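Long-range contacts in putative arylalkylamine N-Acetyltransferase 7 (Aedes aegypti, PDB 4FD7), which probably transfers an acetyl group from acetyl-CoA to amine substrates, as a member of the GNAT family of N-acetyltransferases: residues E130-Q135 with E204-T209; N192-A197 with F229-S234; V200-D205 with M233-D238. All coordinates share one frame; numbering follows the deposited sequence.

Interaction 1 of 3, residues E130-Q135 with E204-T209; sequences EYVSHQ and EDFTIT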
# COMPACT_ATOMS: atom_id res chain seq x y z
N GLU A 130 11.47 1.92 6.02
CA GLU A 130 12.43 0.82 6.10
C GLU A 130 12.90 0.56 7.53
O GLU A 130 13.08 -0.60 7.92
CB GLU A 130 13.62 1.04 5.15
CG GLU A 130 14.54 -0.17 5.06
CD GLU A 130 13.79 -1.49 4.95
OE1 GLU A 130 12.97 -1.65 4.02
OE2 GLU A 130 14.04 -2.39 5.79
N TYR A 131 13.11 1.63 8.31
CA TYR A 131 13.44 1.49 9.72
C TYR A 131 12.31 0.73 10.45
O TYR A 131 12.55 -0.23 11.22
CB TYR A 131 13.67 2.86 10.38
CG TYR A 131 13.83 2.77 11.88
CD1 TYR A 131 15.05 2.43 12.44
CD2 TYR A 131 12.75 2.97 12.73
CE1 TYR A 131 15.20 2.32 13.82
CE2 TYR A 131 12.88 2.86 14.09
CZ TYR A 131 14.10 2.53 14.64
OH TYR A 131 14.23 2.43 16.01
N VAL A 132 11.08 1.16 10.20
CA VAL A 132 9.94 0.54 10.87
C VAL A 132 9.82 -0.95 10.50
O VAL A 132 9.51 -1.82 11.35
CB VAL A 132 8.67 1.30 10.54
CG1 VAL A 132 7.44 0.59 11.08
CG2 VAL A 132 8.77 2.72 11.12
N SER A 133 10.07 -1.24 9.22
CA SER A 133 10.03 -2.61 8.70
C SER A 133 11.10 -3.45 9.36
O SER A 133 10.88 -4.63 9.66
CB SER A 133 10.28 -2.60 7.19
OG SER A 133 10.25 -3.91 6.66
N HIS A 134 12.27 -2.86 9.56
CA HIS A 134 13.38 -3.62 10.13
C HIS A 134 13.10 -3.94 11.60
O HIS A 134 13.33 -5.08 12.04
CB HIS A 134 14.71 -2.89 9.93
CG HIS A 134 15.91 -3.73 10.24
ND1 HIS A 134 16.58 -3.66 11.44
CD2 HIS A 134 16.55 -4.68 9.51
CE1 HIS A 134 17.58 -4.53 11.44
NE2 HIS A 134 17.58 -5.15 10.28
N GLN A 135 12.56 -2.97 12.33
CA GLN A 135 12.10 -3.22 13.70
C GLN A 135 11.01 -4.29 13.75
O GLN A 135 10.95 -5.06 14.72
CB GLN A 135 11.61 -1.93 14.37
CG GLN A 135 12.71 -0.91 14.55
CD GLN A 135 13.81 -1.40 15.47
OE1 GLN A 135 14.94 -1.59 15.05
NE2 GLN A 135 13.47 -1.61 16.75
N GLU A 204 -0.71 -5.85 14.88
CA GLU A 204 0.36 -4.86 15.04
C GLU A 204 1.69 -5.54 15.37
O GLU A 204 1.78 -6.27 16.37
CB GLU A 204 -0.01 -3.86 16.14
CG GLU A 204 -1.35 -3.18 15.88
CD GLU A 204 -1.59 -1.94 16.72
OE1 GLU A 204 -0.72 -1.58 17.55
OE2 GLU A 204 -2.67 -1.31 16.53
N ASP A 205 2.70 -5.33 14.52
CA ASP A 205 4.03 -5.88 14.75
C ASP A 205 4.84 -4.87 15.53
O ASP A 205 5.53 -5.18 16.51
CB ASP A 205 4.79 -6.11 13.45
CG ASP A 205 3.98 -6.83 12.40
OD1 ASP A 205 3.69 -8.03 12.58
OD2 ASP A 205 3.69 -6.19 11.36
N PHE A 206 4.77 -3.63 15.05
CA PHE A 206 5.60 -2.60 15.66
C PHE A 206 4.90 -1.29 15.52
O PHE A 206 4.29 -1.02 14.48
CB PHE A 206 6.97 -2.55 14.98
CG PHE A 206 7.93 -1.58 15.61
CD1 PHE A 206 8.56 -1.88 16.80
CD2 PHE A 206 8.20 -0.36 15.01
CE1 PHE A 206 9.45 -0.97 17.38
CE2 PHE A 206 9.08 0.54 15.59
CZ PHE A 206 9.71 0.23 16.78
N THR A 207 4.96 -0.46 16.55
CA THR A 207 4.31 0.83 16.47
C THR A 207 5.19 1.91 17.06
O THR A 207 5.91 1.67 18.05
CB THR A 207 2.89 0.79 17.09
OG1 THR A 207 2.27 2.07 16.92
CG2 THR A 207 2.94 0.45 18.57
N ILE A 208 5.17 3.08 16.44
CA ILE A 208 6.05 4.16 16.88
C ILE A 208 5.54 5.50 16.34
O ILE A 208 5.11 5.56 15.20
CB ILE A 208 7.53 3.89 16.44
CG1 ILE A 208 8.48 4.92 17.06
CG2 ILE A 208 7.66 3.83 14.90
CD1 ILE A 208 9.94 4.79 16.62
N THR A 209 5.56 6.56 17.15
CA THR A 209 5.03 7.83 16.65
C THR A 209 6.04 8.50 15.72
O THR A 209 7.22 8.17 15.74
CB THR A 209 4.68 8.83 17.78
OG1 THR A 209 5.84 9.13 18.56
CG2 THR A 209 3.59 8.26 18.69
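Gln-135 and Phe-206 lead a helix-on-sheet packing contact of the GNAT fold, in which the C-terminal part of helix 120-136 runs across edge strand 203-209; the two axes approach to 8.2 Å at an angle of 135°. Phe-206 follows directly on Asp-205, and both residues face Tyr-232 of the neighbouring strand, a classic beta bulge. From there the Phe-206 ring extends towards the helix, its CG anti to the backbone N (chi1 -176°). Gln-135 meets it with its aliphatic root: CB stands over the ring centre, 3.6 Å from the centroid and only 4° off the ring normal, a CH-pi contact. CB is nearly equidistant from all six ring carbons. Gln-135 CG, anti to its own carbonyl carbon, lies over the rim of one face of the Tyr-131 ring, 3.7 Å above its plane; beyond it the chain bends at chi2. CB is thus centred on the Phe-206 ring, whereas CG touches both rings, and NE2 comes only to 4.1 Å from Phe-206 CE1. Val-132 reaches the strand with both branches. Its CG1 approaches the edge of the Phe-206 ring near the ring plane, 4.1 Å from CD2, and its CG2 lies at the same distance, 4.1 Å, from Ile-208 CG2. Further along the strand, Ile-208 CD1 comes up at the edge of the Tyr-131 ring, 4.3 Å from CE2, so Ile-208 is met by two helix residues with different branches. The junction across these segments is apolar. Helix 210-216 continues the packing, with Leu-213 against Tyr-131, Val-132 and Ile-208; Thr-209 caps the start of that helix through OG1 to Glu-212 N. Val-132 also touches Tyr-232 of strand 229-236, the sheet neighbour of strand 203-209.

Interaction 2 of 3, residues N192-A197 with F229-S234; sequences NSQTAA and FCKYMS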
# COMPACT_ATOMS: atom_id res chain seq x y z
N ASN A 192 -6.89 5.79 9.63
CA ASN A 192 -7.90 5.02 8.93
C ASN A 192 -7.35 3.80 8.17
O ASN A 192 -8.01 2.76 8.12
CB ASN A 192 -8.73 5.91 8.02
CG ASN A 192 -9.51 6.96 8.79
OD1 ASN A 192 -9.52 8.13 8.42
ND2 ASN A 192 -10.13 6.54 9.89
N SER A 193 -6.14 3.92 7.61
CA SER A 193 -5.50 2.78 6.96
C SER A 193 -5.19 1.68 7.98
O SER A 193 -5.37 0.47 7.70
CB SER A 193 -4.24 3.20 6.19
OG SER A 193 -3.29 3.85 7.01
N GLN A 194 -4.76 2.10 9.17
CA GLN A 194 -4.57 1.17 10.29
C GLN A 194 -5.89 0.51 10.71
O GLN A 194 -5.93 -0.69 10.98
CB GLN A 194 -3.90 1.88 11.47
CG GLN A 194 -2.42 2.25 11.20
CD GLN A 194 -1.93 3.41 12.04
OE1 GLN A 194 -2.60 3.83 13.00
NE2 GLN A 194 -0.76 3.95 11.68
N THR A 195 -6.96 1.30 10.74
CA THR A 195 -8.30 0.79 11.04
C THR A 195 -8.73 -0.29 10.04
O THR A 195 -9.27 -1.34 10.41
CB THR A 195 -9.33 1.95 11.06
OG1 THR A 195 -9.02 2.85 12.13
CG2 THR A 195 -10.76 1.42 11.23
N ALA A 196 -8.48 -0.01 8.76
CA ALA A 196 -8.83 -0.89 7.66
C ALA A 196 -8.07 -2.21 7.78
O ALA A 196 -8.65 -3.31 7.69
CB ALA A 196 -8.51 -0.22 6.35
N ALA A 197 -6.77 -2.08 8.03
CA ALA A 197 -5.94 -3.27 8.17
C ALA A 197 -6.40 -4.10 9.36
O ALA A 197 -6.44 -5.33 9.30
CB ALA A 197 -4.47 -2.88 8.30
N PHE A 229 0.61 7.59 15.13
CA PHE A 229 1.41 6.37 15.09
C PHE A 229 1.69 5.87 13.67
O PHE A 229 0.87 6.03 12.76
CB PHE A 229 0.73 5.27 15.93
CG PHE A 229 0.96 5.41 17.40
CD1 PHE A 229 0.14 6.20 18.18
CD2 PHE A 229 2.03 4.76 18.01
CE1 PHE A 229 0.38 6.33 19.54
CE2 PHE A 229 2.26 4.88 19.37
CZ PHE A 229 1.43 5.67 20.13
N CYS A 230 2.88 5.30 13.49
CA CYS A 230 3.28 4.61 12.28
C CYS A 230 3.35 3.15 12.70
O CYS A 230 4.06 2.80 13.65
CB CYS A 230 4.67 5.09 11.86
SG CYS A 230 5.31 4.42 10.32
N LYS A 231 2.56 2.29 12.04
CA LYS A 231 2.48 0.91 12.50
C LYS A 231 2.82 -0.11 11.42
O LYS A 231 2.20 -0.11 10.37
CB LYS A 231 1.08 0.60 13.03
CG LYS A 231 0.62 1.48 14.18
CD LYS A 231 -0.67 0.96 14.78
CE LYS A 231 -1.25 1.93 15.80
NZ LYS A 231 -2.52 1.41 16.41
N TYR A 232 3.72 -1.04 11.72
CA TYR A 232 3.97 -2.16 10.83
C TYR A 232 3.01 -3.26 11.29
O TYR A 232 2.99 -3.62 12.47
CB TYR A 232 5.42 -2.63 10.90
CG TYR A 232 5.98 -3.00 9.54
CD1 TYR A 232 6.57 -2.05 8.72
CD2 TYR A 232 5.89 -4.31 9.07
CE1 TYR A 232 7.07 -2.39 7.48
CE2 TYR A 232 6.39 -4.65 7.83
CZ TYR A 232 6.98 -3.69 7.04
OH TYR A 232 7.48 -4.03 5.80
N MET A 233 2.21 -3.77 10.36
CA MET A 233 1.16 -4.74 10.67
C MET A 233 1.23 -5.94 9.71
O MET A 233 1.60 -5.80 8.53
CB MET A 233 -0.23 -4.08 10.64
CG MET A 233 -0.34 -2.83 11.50
SD MET A 233 -1.95 -2.04 11.28
CE MET A 233 -3.00 -3.24 12.10
N SER A 234 0.89 -7.12 10.23
CA SER A 234 1.02 -8.36 9.46
C SER A 234 -0.23 -9.26 9.46
O SER A 234 -0.99 -9.30 10.42
CB SER A 234 2.26 -9.15 9.90
OG SER A 234 2.25 -9.45 11.29
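The side-chain amide of Gln-194 carries one face against the aliphatic part of Lys-231, and its N-H edge is turned to the carbonyl of Phe-229. Lys-231 crosses the amide at about a right angle: its CG lies 3.8 Å from Gln-194 CD, almost straight above the amide plane, and its CE is 3.6 Å from Gln-194 OE1. An extended lysine chain (chi2 -171°) carries CD over the same face. At the edge, Gln-194 NE2 donates to Phe-229 O at 2.9 Å; the acceptor lies in the amide plane, whereas the donor sits well above the plane of that carbonyl, 53° out of it. Further along the helix, Ala-197 CB packs on Met-233 SD at 4.0 Å, and Met-233, bent at chi3, brings CE to 4.0 Å from Gln-194 O. Helix 191-200 thereby lies on the sheet face that bears Lys-231 and Met-233, while helix 120-136 meets Cys-230 and Tyr-232. Gln-194 NE2 also bonds to Phe-188 O, so this buried amide is gripped by carbonyls of two adjacent strands, which should fix its rotation. Lys-231 directs NZ past the amide into a salt bridge with Glu-204; its charge may weakly polarise the amide oxygen, but apolar overlap and the NE2 bonds carry the helix-sheet join.

Interaction 3 of 3, residues V200-D205 with M233-D238; sequences VGFQED and MSLRVD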
# COMPACT_ATOMS: atom_id res chain seq x y z
N VAL A 200 -9.45 -6.14 8.54
CA VAL A 200 -9.12 -7.33 7.75
C VAL A 200 -8.49 -8.47 8.58
O VAL A 200 -8.50 -9.64 8.19
CB VAL A 200 -8.22 -6.94 6.55
CG1 VAL A 200 -7.63 -8.16 5.85
CG2 VAL A 200 -9.04 -6.12 5.56
N GLY A 201 -7.95 -8.12 9.74
CA GLY A 201 -7.28 -9.10 10.57
C GLY A 201 -5.77 -8.99 10.64
O GLY A 201 -5.12 -9.93 11.10
N PHE A 202 -5.20 -7.87 10.19
CA PHE A 202 -3.78 -7.61 10.40
C PHE A 202 -3.52 -7.39 11.89
O PHE A 202 -4.36 -6.81 12.59
CB PHE A 202 -3.31 -6.36 9.65
CG PHE A 202 -3.07 -6.56 8.18
CD1 PHE A 202 -4.12 -6.56 7.28
CD2 PHE A 202 -1.77 -6.69 7.70
CE1 PHE A 202 -3.90 -6.72 5.91
CE2 PHE A 202 -1.54 -6.87 6.32
CZ PHE A 202 -2.60 -6.87 5.43
N GLN A 203 -2.35 -7.83 12.36
CA GLN A 203 -1.93 -7.61 13.74
C GLN A 203 -0.79 -6.60 13.79
O GLN A 203 0.03 -6.53 12.88
CB GLN A 203 -1.44 -8.91 14.36
CG GLN A 203 -0.18 -9.46 13.68
CD GLN A 203 0.72 -10.23 14.62
OE1 GLN A 203 1.85 -9.81 14.89
NE2 GLN A 203 0.25 -11.37 15.10
N GLU A 204 -0.71 -5.85 14.88
CA GLU A 204 0.36 -4.86 15.04
C GLU A 204 1.69 -5.54 15.37
O GLU A 204 1.78 -6.27 16.37
CB GLU A 204 -0.01 -3.86 16.14
CG GLU A 204 -1.35 -3.18 15.88
CD GLU A 204 -1.59 -1.94 16.72
OE1 GLU A 204 -0.72 -1.58 17.55
OE2 GLU A 204 -2.67 -1.31 16.53
N ASP A 205 2.70 -5.33 14.52
CA ASP A 205 4.03 -5.88 14.75
C ASP A 205 4.84 -4.87 15.53
O ASP A 205 5.53 -5.18 16.51
CB ASP A 205 4.79 -6.11 13.45
CG ASP A 205 3.98 -6.83 12.40
OD1 ASP A 205 3.69 -8.03 12.58
OD2 ASP A 205 3.69 -6.19 11.36
N MET A 233 2.21 -3.77 10.36
CA MET A 233 1.16 -4.74 10.67
C MET A 233 1.23 -5.94 9.71
O MET A 233 1.60 -5.80 8.53
CB MET A 233 -0.23 -4.08 10.64
CG MET A 233 -0.34 -2.83 11.50
SD MET A 233 -1.95 -2.04 11.28
CE MET A 233 -3.00 -3.24 12.10
N SER A 234 0.89 -7.12 10.23
CA SER A 234 1.02 -8.36 9.46
C SER A 234 -0.23 -9.26 9.46
O SER A 234 -0.99 -9.30 10.42
CB SER A 234 2.26 -9.15 9.90
OG SER A 234 2.25 -9.45 11.29
N LEU A 235 -0.40 -10.00 8.38
CA LEU A 235 -1.57 -10.86 8.20
C LEU A 235 -1.15 -12.20 7.64
O LEU A 235 -0.64 -12.27 6.52
CB LEU A 235 -2.56 -10.20 7.24
CG LEU A 235 -3.84 -10.97 6.87
CD1 LEU A 235 -4.78 -11.05 8.07
CD2 LEU A 235 -4.51 -10.29 5.68
N ARG A 236 -1.37 -13.26 8.41
CA ARG A 236 -1.18 -14.62 7.91
C ARG A 236 -2.41 -15.06 7.14
O ARG A 236 -3.54 -14.97 7.62
CB ARG A 236 -0.91 -15.61 9.03
CG ARG A 236 0.51 -15.59 9.54
CD ARG A 236 0.82 -16.85 10.34
NE ARG A 236 1.00 -18.04 9.52
CZ ARG A 236 1.43 -19.20 10.01
NH1 ARG A 236 1.70 -19.30 11.31
NH2 ARG A 236 1.59 -20.25 9.23
N VAL A 237 -2.18 -15.53 5.92
CA VAL A 237 -3.27 -15.94 5.07
C VAL A 237 -3.31 -17.45 5.10
O VAL A 237 -2.60 -18.07 5.90
CB VAL A 237 -3.11 -15.39 3.65
CG1 VAL A 237 -2.84 -13.88 3.71
CG2 VAL A 237 -1.98 -16.10 2.92
N ASP A 238 -4.14 -18.06 4.29
CA ASP A 238 -4.20 -19.51 4.27
C ASP A 238 -4.51 -20.07 5.65
O ASP A 238 -5.40 -19.58 6.34
CB ASP A 238 -2.88 -20.06 3.71
CG ASP A 238 -1.93 -20.44 4.79
OD1 ASP A 238 -2.27 -21.37 5.51
OD2 ASP A 238 -0.87 -19.81 4.91
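Leu-235 lies over one face of the Phe-202 ring, its CB 3.5 Å from the centroid and 9° off the ring normal, a CH-pi contact in which the two side chains cross at about a right angle. The leucine CD2 stands above the rim on the same face, 3.6 Å from Phe-202 CE1, and also touches Val-200 CG1. Its other methyl, CD1, is pressed to 3.2 Å from Gly-201 O, a tight spot. The backbone N of Ser-234 comes to the edge of the phenyl ring, in its plane. Next to this cluster the chains pair: Gln-203 and Ser-234 form an antiparallel hydrogen-bonded pair, each N at 2.8 Å from the other's O, followed by the non-hydrogen-bonded pair Glu-204 and Met-233. Ser-234 places OG between its backbone N and carbonyl carbon (chi1 57°), on the same face as Gln-203, where it donates to Asp-205 OD1. The modelled length of that bond, 2.4 Å, is very short and its exact value doubtful. Arg-141 forms a salt bridge to the same carboxylate oxygen and Tyr-142 bonds to the same hydroxyl, tying helix 138-142 to both strands. Phe-188 of strand 183-188 packs edge-to-face with Phe-202, and Ile-173 of helix 172-179 touches Leu-235. Gly-201, with its positive phi of 108°, ends helix 191-200 in a Schellman motif and turns the chain into strand 203-209: a helix-to-strand turn whose strand pairs antiparallel with the C-terminal strand 229-236 in the three-stranded sheet of this GNAT fold.

Overall arrangement
All three contacts converge on the sheet of strands 183-188, 229-236 and 203-209. Interaction 3 is the pairing within it, built on backbone hydrogen bonds and a phenyl-leucine overlap; interactions 1 and 2 are the two helix packings, helix 120-136 reaching edge strand 203-209 and helix 191-200 the middle strand 229-236. Interaction 2 is the buried one and relies on an amide bonded to strand carbonyls; interactions 1 and 3 are only partly buried, interaction 1 apolar, interaction 3 with exposed Gln-203 and Glu-204 at its margin. The salt bridge from Lys-231 to Glu-204 joins interactions 2 and 3, and Glu-204 and Asp-205 belong to both segments 200-205 and 204-209.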